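Local coordinates for TRNA nucleotidyl transferase-related protein (Thermotoga maritima, PDB 3H38), which builds the CCA end of tRNA from CTP and ATP as a class II CCA-adding enzyme, this chain being the C-terminal part of a longer protein, at residues F190-E193 / E194-R198; Q202-E206 / G207-R211. All blocks are in the same frame, centred on the assembly; numbering follows the deposited sequence.

Helix 194-205 is a compact example of how a helix is finished differently at its two ends. Contact 1 lies at its N-terminal end and contact 2 at its C-terminal end, their centres about 17 Å apart, both within the family region assigned to probable RNA binding. At residues 190-198 a buried carboxylate meets the backbone N-H groups of the first turn. At residues 202-211 carbonyl oxygens of the last turn are taken up by N-H groups of the following residues around a glycine. Each contact is partly buried: in contact 1 Ile192, Glu193 and Thr196 form the inner side, in contact 2 Ala203, Val204 and Leu209, while glutamates occupy exposed positions in both.

Contact 1 (F190-E193 / E194-R198); sequences FRIE and ETTER
Glu193 caps the helix that starts at Glu194: it is the N-cap residue, and its carboxylate turns back over the N-H groups of Thr195 and Thr196. This is the N-cap motif where strand 191-192 runs directly into helix 194-205, within the family region assigned to probable RNA binding.

Among the hydrogen bonds, Thr195 N reaches Glu193 OE1 at 3.0 Å, approaching from above the carboxylate plane, 58° out of it. Thr196 N donates to the second oxygen, OE2, though the place of OE2 is less certain. The fold of the side chain explains this reach: CG sits between the backbone N and the carbonyl carbon (chi1 66°), and a bend at chi2 of 91° turns the acid toward the N-H groups of the first turn. A negative group here would be expected to interact well with the positive end of the helix dipole. The first full helical bond runs from Glu197 N to Glu193 O, 2.9 Å long.

Apolar contact comes from Ile192. Its CG2, anti to the backbone N, lies 3.8 Å from Glu197 CB, and the isoleucine and Thr196 side chains cross at about a right angle. Thr196 OG1 is buried with no polar partner in the model, and Ile192 CG2 is its close neighbour.

Outside the turn, strand 162-163 pairs in parallel with strand 191-192, and Ile192 N donates to Glu185 OE2. The side chain of Thr196 stands about 8 Å from that of Arg177, a residue that binds ATP and CTP in other structures of this protein.

On the outer side a water links strand and helix: Arg191 NH1 donates to it at 3.0 Å, the water lying in the guanidinium plane, while Glu194 N donates weakly across 3.4 Å.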
# COMPACT_ATOMS: atom_id res chain seq x y z
N PHE A 190 -10.04 8.10 -13.45
CA PHE A 190 -10.22 9.54 -13.42
C PHE A 190 -9.05 10.30 -13.95
O PHE A 190 -7.96 9.76 -14.09
CB PHE A 190 -10.61 10.02 -12.03
CG PHE A 190 -12.05 9.80 -11.73
CD1 PHE A 190 -12.66 10.39 -10.64
CD2 PHE A 190 -12.81 9.00 -12.57
CE1 PHE A 190 -13.98 10.17 -10.39
CE2 PHE A 190 -14.13 8.78 -12.32
CZ PHE A 190 -14.72 9.36 -11.24
N ARG A 191 -9.30 11.56 -14.28
CA ARG A 191 -8.23 12.45 -14.69
C ARG A 191 -8.15 13.63 -13.71
O ARG A 191 -9.16 14.07 -13.15
CB ARG A 191 -8.46 12.95 -16.12
CG ARG A 191 -9.62 13.97 -16.24
CD ARG A 191 -9.83 14.43 -17.67
NE ARG A 191 -10.00 15.88 -17.77
CZ ARG A 191 -11.17 16.50 -17.90
NH1 ARG A 191 -11.20 17.83 -17.98
NH2 ARG A 191 -12.30 15.80 -17.96
N ILE A 192 -6.94 14.12 -13.50
CA ILE A 192 -6.72 15.32 -12.70
C ILE A 192 -7.00 16.56 -13.54
O ILE A 192 -6.29 16.84 -14.51
CB ILE A 192 -5.31 15.35 -12.10
CG1 ILE A 192 -5.18 14.22 -11.06
CG2 ILE A 192 -5.00 16.73 -11.48
CD1 ILE A 192 -3.75 13.76 -10.76
N GLU A 193 -8.03 17.31 -13.18
CA GLU A 193 -8.44 18.43 -14.02
C GLU A 193 -7.31 19.43 -14.11
O GLU A 193 -6.47 19.53 -13.20
CB GLU A 193 -9.73 19.07 -13.50
CG GLU A 193 -9.63 19.76 -12.15
CD GLU A 193 -9.27 21.23 -12.30
OE1 GLU A 193 -9.35 21.75 -13.45
OE2 GLU A 193 -8.93 21.86 -11.27
N GLU A 194 -7.28 20.15 -15.20
CA GLU A 194 -6.24 21.10 -15.51
C GLU A 194 -5.68 21.92 -14.41
O GLU A 194 -4.50 21.91 -14.16
CB GLU A 194 -6.73 22.03 -16.57
CG GLU A 194 -5.70 22.52 -17.50
CD GLU A 194 -6.32 23.16 -18.71
OE1 GLU A 194 -6.94 24.22 -18.57
OE2 GLU A 194 -6.20 22.59 -19.81
N THR A 195 -6.52 22.70 -13.79
CA THR A 195 -6.08 23.62 -12.74
C THR A 195 -5.37 22.89 -11.61
O THR A 195 -4.26 23.26 -11.21
CB THR A 195 -7.23 24.42 -12.18
OG1 THR A 195 -7.90 25.07 -13.27
CG2 THR A 195 -6.71 25.44 -11.15
N THR A 196 -5.98 21.82 -11.10
CA THR A 196 -5.35 21.11 -10.01
C THR A 196 -4.04 20.48 -10.47
O THR A 196 -3.07 20.46 -9.70
CB THR A 196 -6.29 20.18 -9.16
OG1 THR A 196 -5.71 18.87 -9.04
CG2 THR A 196 -7.64 20.07 -9.73
N GLU A 197 -3.98 20.07 -11.73
CA GLU A 197 -2.75 19.51 -12.30
C GLU A 197 -1.59 20.52 -12.25
O GLU A 197 -0.47 20.20 -11.82
CB GLU A 197 -2.96 18.99 -13.74
CG GLU A 197 -1.67 19.04 -14.57
CD GLU A 197 -1.58 17.98 -15.66
OE1 GLU A 197 -2.62 17.45 -16.08
OE2 GLU A 197 -0.45 17.68 -16.11
N ARG A 198 -1.83 21.72 -12.70
CA ARG A 198 -0.87 22.74 -12.54
C ARG A 198 -0.45 22.95 -11.12
O ARG A 198 0.69 23.13 -10.85
CB ARG A 198 -1.37 24.01 -13.14
CG ARG A 198 -0.58 25.17 -12.76
CD ARG A 198 -0.54 26.22 -13.81
NE ARG A 198 0.81 26.73 -13.96
CZ ARG A 198 1.17 27.73 -14.75
NH1 ARG A 198 2.43 28.10 -14.82
NH2 ARG A 198 0.25 28.36 -15.47
O HOH W 1 -9.80 20.44 -17.50

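Contact 2 (Q202-E206 / G207-R211); sequences QAVEE and GYLER
Ala203 O accepts from Tyr208 N at 3.2 Å and Val204 O accepts weakly from Gly207 N at 3.5 Å, the paired 6→1 and 5→2 bonds of a Schellman motif. Gly207 makes the reversal with a positive phi of 97°, and having no side chain it does not crowd the carbonyl oxygen of Glu206. The same residue is the N-cap of the short helix 208-211, so one turn ends a helix and begins the next.

The hydrophobic pair expected of such a motif is present: Ala203 CB lies 4.2 Å from Tyr208 CD2. Glu206 runs beside the tyrosine, pointing the same way; its OE2 lies in the ring plane at the edge, 3.5 Å from CE2, with the carboxylate turned 55° from the ring. On the inner side Val204 CG2 meets Leu209 CD2 at 4.1 Å.

Val204 and Leu209 both continue onto Ile178 of helix 177-187 and onto His245 of helix 242-246. Tyr208 rests on Val172 and Ala203 on Phe171, both of helix 170-173, and the tyrosine also touches the loop residues Pro111 and Pro175.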
# COMPACT_ATOMS: atom_id res chain seq x y z
N GLN A 202 3.50 22.53 -9.58
CA GLN A 202 4.18 23.61 -8.87
C GLN A 202 4.76 23.07 -7.58
O GLN A 202 5.96 23.20 -7.31
CB GLN A 202 3.23 24.78 -8.58
CG GLN A 202 2.73 25.51 -9.82
CD GLN A 202 1.82 26.70 -9.50
OE1 GLN A 202 1.57 27.54 -10.37
NE2 GLN A 202 1.32 26.78 -8.27
N ALA A 203 3.89 22.43 -6.81
CA ALA A 203 4.24 21.85 -5.51
C ALA A 203 5.40 20.88 -5.67
O ALA A 203 6.35 20.91 -4.90
CB ALA A 203 3.04 21.14 -4.90
N VAL A 204 5.33 20.03 -6.68
CA VAL A 204 6.39 19.06 -6.91
C VAL A 204 7.69 19.77 -7.19
O VAL A 204 8.69 19.53 -6.53
CB VAL A 204 6.06 18.08 -8.05
CG1 VAL A 204 7.34 17.32 -8.53
CG2 VAL A 204 4.97 17.11 -7.60
N GLU A 205 7.67 20.68 -8.15
CA GLU A 205 8.92 21.33 -8.53
C GLU A 205 9.36 22.49 -7.63
O GLU A 205 10.37 23.13 -7.91
CB GLU A 205 8.88 21.76 -9.99
CG GLU A 205 8.10 23.03 -10.29
CD GLU A 205 8.31 23.47 -11.74
OE1 GLU A 205 7.70 22.85 -12.65
OE2 GLU A 205 9.08 24.42 -11.98
N GLU A 206 8.62 22.79 -6.56
CA GLU A 206 9.10 23.79 -5.60
C GLU A 206 9.56 23.22 -4.26
O GLU A 206 9.80 23.98 -3.32
CB GLU A 206 8.06 24.89 -5.35
CG GLU A 206 7.77 25.81 -6.52
CD GLU A 206 6.51 26.66 -6.29
OE1 GLU A 206 5.97 27.21 -7.28
OE2 GLU A 206 6.05 26.77 -5.13
N GLY A 207 9.67 21.90 -4.16
CA GLY A 207 10.29 21.26 -2.99
C GLY A 207 9.35 20.77 -1.91
O GLY A 207 9.75 20.43 -0.81
N TYR A 208 8.08 20.69 -2.24
CA TYR A 208 7.11 20.43 -1.19
C TYR A 208 7.13 19.01 -0.61
O TYR A 208 6.97 18.82 0.60
CB TYR A 208 5.73 20.98 -1.56
CG TYR A 208 5.70 22.48 -1.36
CD1 TYR A 208 5.78 23.03 -0.08
CD2 TYR A 208 5.65 23.35 -2.44
CE1 TYR A 208 5.76 24.42 0.11
CE2 TYR A 208 5.64 24.73 -2.26
CZ TYR A 208 5.69 25.26 -0.98
OH TYR A 208 5.69 26.63 -0.79
N LEU A 209 7.41 18.04 -1.48
CA LEU A 209 7.58 16.65 -1.07
C LEU A 209 8.71 16.53 -0.03
O LEU A 209 8.50 15.98 1.06
CB LEU A 209 7.84 15.77 -2.30
CG LEU A 209 6.70 15.05 -3.05
CD1 LEU A 209 5.33 15.51 -2.65
CD2 LEU A 209 6.86 15.13 -4.57
N GLU A 210 9.89 17.08 -0.33
CA GLU A 210 10.98 17.08 0.63
C GLU A 210 10.60 17.78 1.91
O GLU A 210 11.12 17.44 2.98
CB GLU A 210 12.22 17.77 0.08
CG GLU A 210 11.95 18.63 -1.09
CD GLU A 210 11.80 17.79 -2.33
OE1 GLU A 210 11.06 18.17 -3.26
OE2 GLU A 210 12.42 16.72 -2.33
N ARG A 211 9.73 18.78 1.81
CA ARG A 211 9.34 19.53 3.00
C ARG A 211 8.42 18.70 3.88
O ARG A 211 8.31 18.99 5.05
CB ARG A 211 8.69 20.86 2.64
CG ARG A 211 9.70 22.00 2.46
CD ARG A 211 9.13 23.10 1.57
NE ARG A 211 8.63 24.32 2.24
CZ ARG A 211 8.49 24.52 3.56
NH1 ARG A 211 8.03 25.69 3.99
NH2 ARG A 211 8.77 23.56 4.45